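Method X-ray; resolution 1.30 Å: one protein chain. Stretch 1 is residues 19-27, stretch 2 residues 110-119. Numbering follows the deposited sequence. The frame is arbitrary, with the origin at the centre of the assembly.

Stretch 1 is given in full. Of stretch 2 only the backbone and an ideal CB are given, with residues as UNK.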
# COMPACT_ATOMS: atom_id res chain seq x y z
N ILE A 19 13.21 6.01 -25.69
CA ILE A 19 11.79 6.22 -25.42
C ILE A 19 11.45 5.40 -24.18
O ILE A 19 11.79 4.22 -24.09
CB ILE A 19 10.93 5.80 -26.65
CG1 ILE A 19 11.33 6.63 -27.88
CG2 ILE A 19 9.46 5.97 -26.35
CD1 ILE A 19 10.59 6.29 -29.13
N ILE A 20 10.79 6.01 -23.20
CA ILE A 20 10.42 5.25 -21.99
C ILE A 20 9.45 4.12 -22.34
O ILE A 20 8.69 4.22 -23.32
CB ILE A 20 9.82 6.15 -20.87
CG1 ILE A 20 8.45 6.73 -21.28
CG2 ILE A 20 10.82 7.27 -20.48
CD1 ILE A 20 7.78 7.58 -20.18
N PRO A 21 9.45 3.03 -21.54
CA PRO A 21 8.53 1.93 -21.80
C PRO A 21 7.09 2.41 -21.88
O PRO A 21 6.65 3.20 -21.05
CB PRO A 21 8.72 1.01 -20.59
CG PRO A 21 10.11 1.29 -20.15
CD PRO A 21 10.33 2.76 -20.39
N ASP A 22 6.38 1.90 -22.88
CA ASP A 22 5.03 2.28 -23.21
C ASP A 22 4.12 1.29 -22.50
O ASP A 22 3.61 0.35 -23.11
CB ASP A 22 4.90 2.19 -24.74
CG ASP A 22 3.63 2.80 -25.30
OD1 ASP A 22 2.84 3.43 -24.56
OD2 ASP A 22 3.46 2.64 -26.54
N VAL A 23 3.93 1.46 -21.20
CA VAL A 23 3.09 0.55 -20.44
C VAL A 23 2.01 1.30 -19.68
O VAL A 23 2.10 2.51 -19.47
CB VAL A 23 3.89 -0.31 -19.46
CG1 VAL A 23 5.14 -0.89 -20.13
CG2 VAL A 23 4.26 0.48 -18.29
N LEU A 24 0.96 0.58 -19.30
CA LEU A 24 -0.14 1.14 -18.52
C LEU A 24 0.26 1.39 -17.08
O LEU A 24 0.91 0.54 -16.44
CB LEU A 24 -1.32 0.17 -18.53
CG LEU A 24 -2.09 0.01 -19.83
CD1 LEU A 24 -3.22 -0.97 -19.59
CD2 LEU A 24 -2.63 1.35 -20.31
N VAL A 25 -0.12 2.55 -16.57
CA VAL A 25 -0.01 2.83 -15.16
C VAL A 25 -1.37 3.24 -14.64
O VAL A 25 -2.31 3.46 -15.41
CB VAL A 25 1.06 3.90 -14.85
CG1 VAL A 25 2.42 3.40 -15.25
CG2 VAL A 25 0.73 5.19 -15.56
N TYR A 26 -1.50 3.28 -13.32
CA TYR A 26 -2.78 3.53 -12.68
C TYR A 26 -2.69 4.80 -11.86
O TYR A 26 -1.61 5.18 -11.39
CB TYR A 26 -3.13 2.33 -11.78
CG TYR A 26 -3.22 1.06 -12.55
CD1 TYR A 26 -2.07 0.37 -12.94
CD2 TYR A 26 -4.45 0.52 -12.90
CE1 TYR A 26 -2.15 -0.79 -13.67
CE2 TYR A 26 -4.54 -0.63 -13.63
CZ TYR A 26 -3.40 -1.29 -14.01
OH TYR A 26 -3.51 -2.45 -14.74
N GLU A 27 -3.81 5.48 -11.70
CA GLU A 27 -3.83 6.70 -10.91
C GLU A 27 -5.18 6.78 -10.22
O GLU A 27 -6.22 6.57 -10.86
CB GLU A 27 -3.61 7.91 -11.81
CG GLU A 27 -3.43 9.22 -11.08
CD GLU A 27 -3.17 10.38 -12.04
OE1 GLU A 27 -3.47 10.25 -13.25
OE2 GLU A 27 -2.69 11.42 -11.57
N UNK A 110 1.37 -0.67 -10.64
CA UNK A 110 0.81 -1.62 -9.69
C UNK A 110 1.33 -3.04 -9.86
O UNK A 110 1.48 -3.77 -8.88
CB UNK A 110 -0.72 -1.62 -9.81
N UNK A 111 1.56 -3.45 -11.11
CA UNK A 111 2.05 -4.80 -11.40
C UNK A 111 3.57 -4.83 -11.49
O UNK A 111 4.15 -5.88 -11.76
CB UNK A 111 1.44 -5.32 -12.70
N UNK A 112 4.21 -3.67 -11.30
CA UNK A 112 5.64 -3.54 -11.46
C UNK A 112 6.09 -3.64 -12.91
O UNK A 112 7.28 -3.81 -13.19
CB UNK A 112 6.35 -4.61 -10.63
N UNK A 113 5.16 -3.47 -13.84
CA UNK A 113 5.49 -3.66 -15.24
C UNK A 113 6.45 -2.59 -15.77
O UNK A 113 7.39 -2.89 -16.52
CB UNK A 113 4.21 -3.67 -16.07
N UNK A 114 6.23 -1.33 -15.39
CA UNK A 114 7.08 -0.25 -15.86
C UNK A 114 8.48 -0.40 -15.29
O UNK A 114 9.48 -0.27 -15.99
CB UNK A 114 6.49 1.11 -15.48
N UNK A 115 8.52 -0.71 -14.00
CA UNK A 115 9.77 -0.90 -13.29
C UNK A 115 10.59 -2.04 -13.91
O UNK A 115 11.80 -1.91 -14.15
CB UNK A 115 9.50 -1.18 -11.81
N UNK A 116 9.94 -3.16 -14.23
CA UNK A 116 10.65 -4.26 -14.86
C UNK A 116 11.12 -3.88 -16.26
O UNK A 116 12.24 -4.23 -16.65
CB UNK A 116 9.76 -5.50 -14.92
N UNK A 117 10.29 -3.16 -17.01
CA UNK A 117 10.63 -2.80 -18.37
C UNK A 117 11.82 -1.84 -18.35
O UNK A 117 12.69 -1.89 -19.23
CB UNK A 117 9.43 -2.18 -19.08
N UNK A 118 11.87 -0.99 -17.34
CA UNK A 118 12.92 0.00 -17.22
C UNK A 118 14.20 -0.63 -16.67
O UNK A 118 15.29 -0.07 -16.81
CB UNK A 118 12.46 1.15 -16.32
N UNK A 119 14.07 -1.80 -16.05
CA UNK A 119 15.20 -2.50 -15.47
C UNK A 119 15.60 -2.01 -14.08
O UNK A 119 16.75 -2.13 -13.68
CB UNK A 119 16.40 -2.38 -16.41

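At position 110 the CA-to-CB bond points toward stretch 1, and the ideal CB lies 3.9 Å from Tyr26 CD1. An aromatic face within reach suits a flexible apolar chain, whether aliphatic or thioether. The residue is Met110. With chi1 and chi2 both t and chi3 p, it sets its methyl over one face of the tyrosine ring, CE standing 3.7 Å from the centroid of the Tyr26 ring and 10° off the normal, a CH-pi contact.

Position 111 points sideways, with nothing of stretch 1 within 5.5 Å of its ideal CB. A small residue would not reach stretch 1, whereas a longer polar one could turn back toward the hydroxyl of Tyr26. His111 does so with chi1 m, bringing NE2 to 3.1 Å from Tyr26 OH, which lies near the plane of the imidazole, at its edge.

Position 112 is out of reach. It precedes the helix as N-cap, and its positive phi of 70° favours glycine; it is Gly112.

At 113 the CB points toward stretch 1, 4.7 Å from Val23 CG2 and 5.4 Å from Leu24 O. The apolar valine and the backbone polar groups of Leu24 would admit an aliphatic chain or a longer polar one. Glu113 is extended, its CD 4.1 Å from Val23 CB, and its OE1 accepts from two waters. One, 2.8 Å from Glu113 OE1, also donates to Leu24 O at 2.7 Å; the other, likewise 2.8 Å from Glu113 OE1, accepts from Leu24 N at 2.9 Å.

Position 114 points sideways, yet its CB is 3.6 Å from Val23 CG2, and Ile20, Pro21 and Val25 offer apolar surface nearby. A large aliphatic or aromatic residue would suit. Phe114, chi1 t, places CE1 3.6 Å from Pro21 CD and 4.3 Å from Ile20 CB. Pro21 O meets the ring at its edge, 3.6 Å from Phe114 CE1.

Position 115 points away, so stretch 1 sets no preference; it is Thr115. Position 116 is also beyond reach and holds Arg116, whose NH1 and NH2 both donate to His111 O.

At 117 the CB points toward stretch 1, already 3.6 Å from Pro21 CB, which favours a small residue. It is Ala117.

At 118 the CA-to-CB bond points sideways, with the ideal CB 4.5 Å from Pro21 CG, and a branched aliphatic chain could cover the proline. Leu118 brings CD1 to 3.7 Å from Pro21 CD.

Position 119 leaves the helix with phi 82°, where a CB would jam against the preceding carbonyl O; it is Gly119.

Stretch 2 (110-119) MHGEFTRALG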
# COMPACT_ATOMS: atom_id res chain seq x y z
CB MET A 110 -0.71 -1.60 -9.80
CG MET A 110 -1.38 -2.59 -8.89
SD MET A 110 -3.14 -2.31 -8.84
CE MET A 110 -3.62 -2.56 -10.49
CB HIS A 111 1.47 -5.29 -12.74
CG HIS A 111 -0.02 -5.24 -12.81
ND1 HIS A 111 -0.83 -6.07 -12.08
CD2 HIS A 111 -0.84 -4.41 -13.49
CE1 HIS A 111 -2.10 -5.79 -12.34
NE2 HIS A 111 -2.12 -4.78 -13.19
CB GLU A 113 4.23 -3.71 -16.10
CG GLU A 113 4.51 -4.07 -17.53
CD GLU A 113 3.25 -4.19 -18.37
OE1 GLU A 113 2.17 -3.75 -17.92
OE2 GLU A 113 3.36 -4.74 -19.49
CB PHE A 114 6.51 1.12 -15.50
CG PHE A 114 7.33 2.28 -16.01
CD1 PHE A 114 7.23 2.69 -17.32
CD2 PHE A 114 8.19 2.96 -15.17
CE1 PHE A 114 7.97 3.75 -17.79
CE2 PHE A 114 8.93 4.02 -15.63
CZ PHE A 114 8.82 4.43 -16.94
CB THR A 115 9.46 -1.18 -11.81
OG1 THR A 115 8.88 -0.00 -11.23
CG2 THR A 115 10.71 -1.57 -11.02
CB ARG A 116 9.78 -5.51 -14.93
CG ARG A 116 9.74 -6.26 -13.61
CD ARG A 116 9.08 -7.62 -13.74
NE ARG A 116 7.72 -7.52 -14.26
CZ ARG A 116 6.64 -7.26 -13.53
NH1 ARG A 116 6.75 -7.10 -12.22
NH2 ARG A 116 5.45 -7.17 -14.12
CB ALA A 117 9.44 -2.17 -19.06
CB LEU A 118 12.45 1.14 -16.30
CG LEU A 118 13.17 2.48 -16.44
CD1 LEU A 118 13.04 3.07 -17.85
CD2 LEU A 118 12.66 3.46 -15.41
O HOH W 1 0.94 -2.14 -15.94
O HOH W 2 0.92 -2.26 -19.90
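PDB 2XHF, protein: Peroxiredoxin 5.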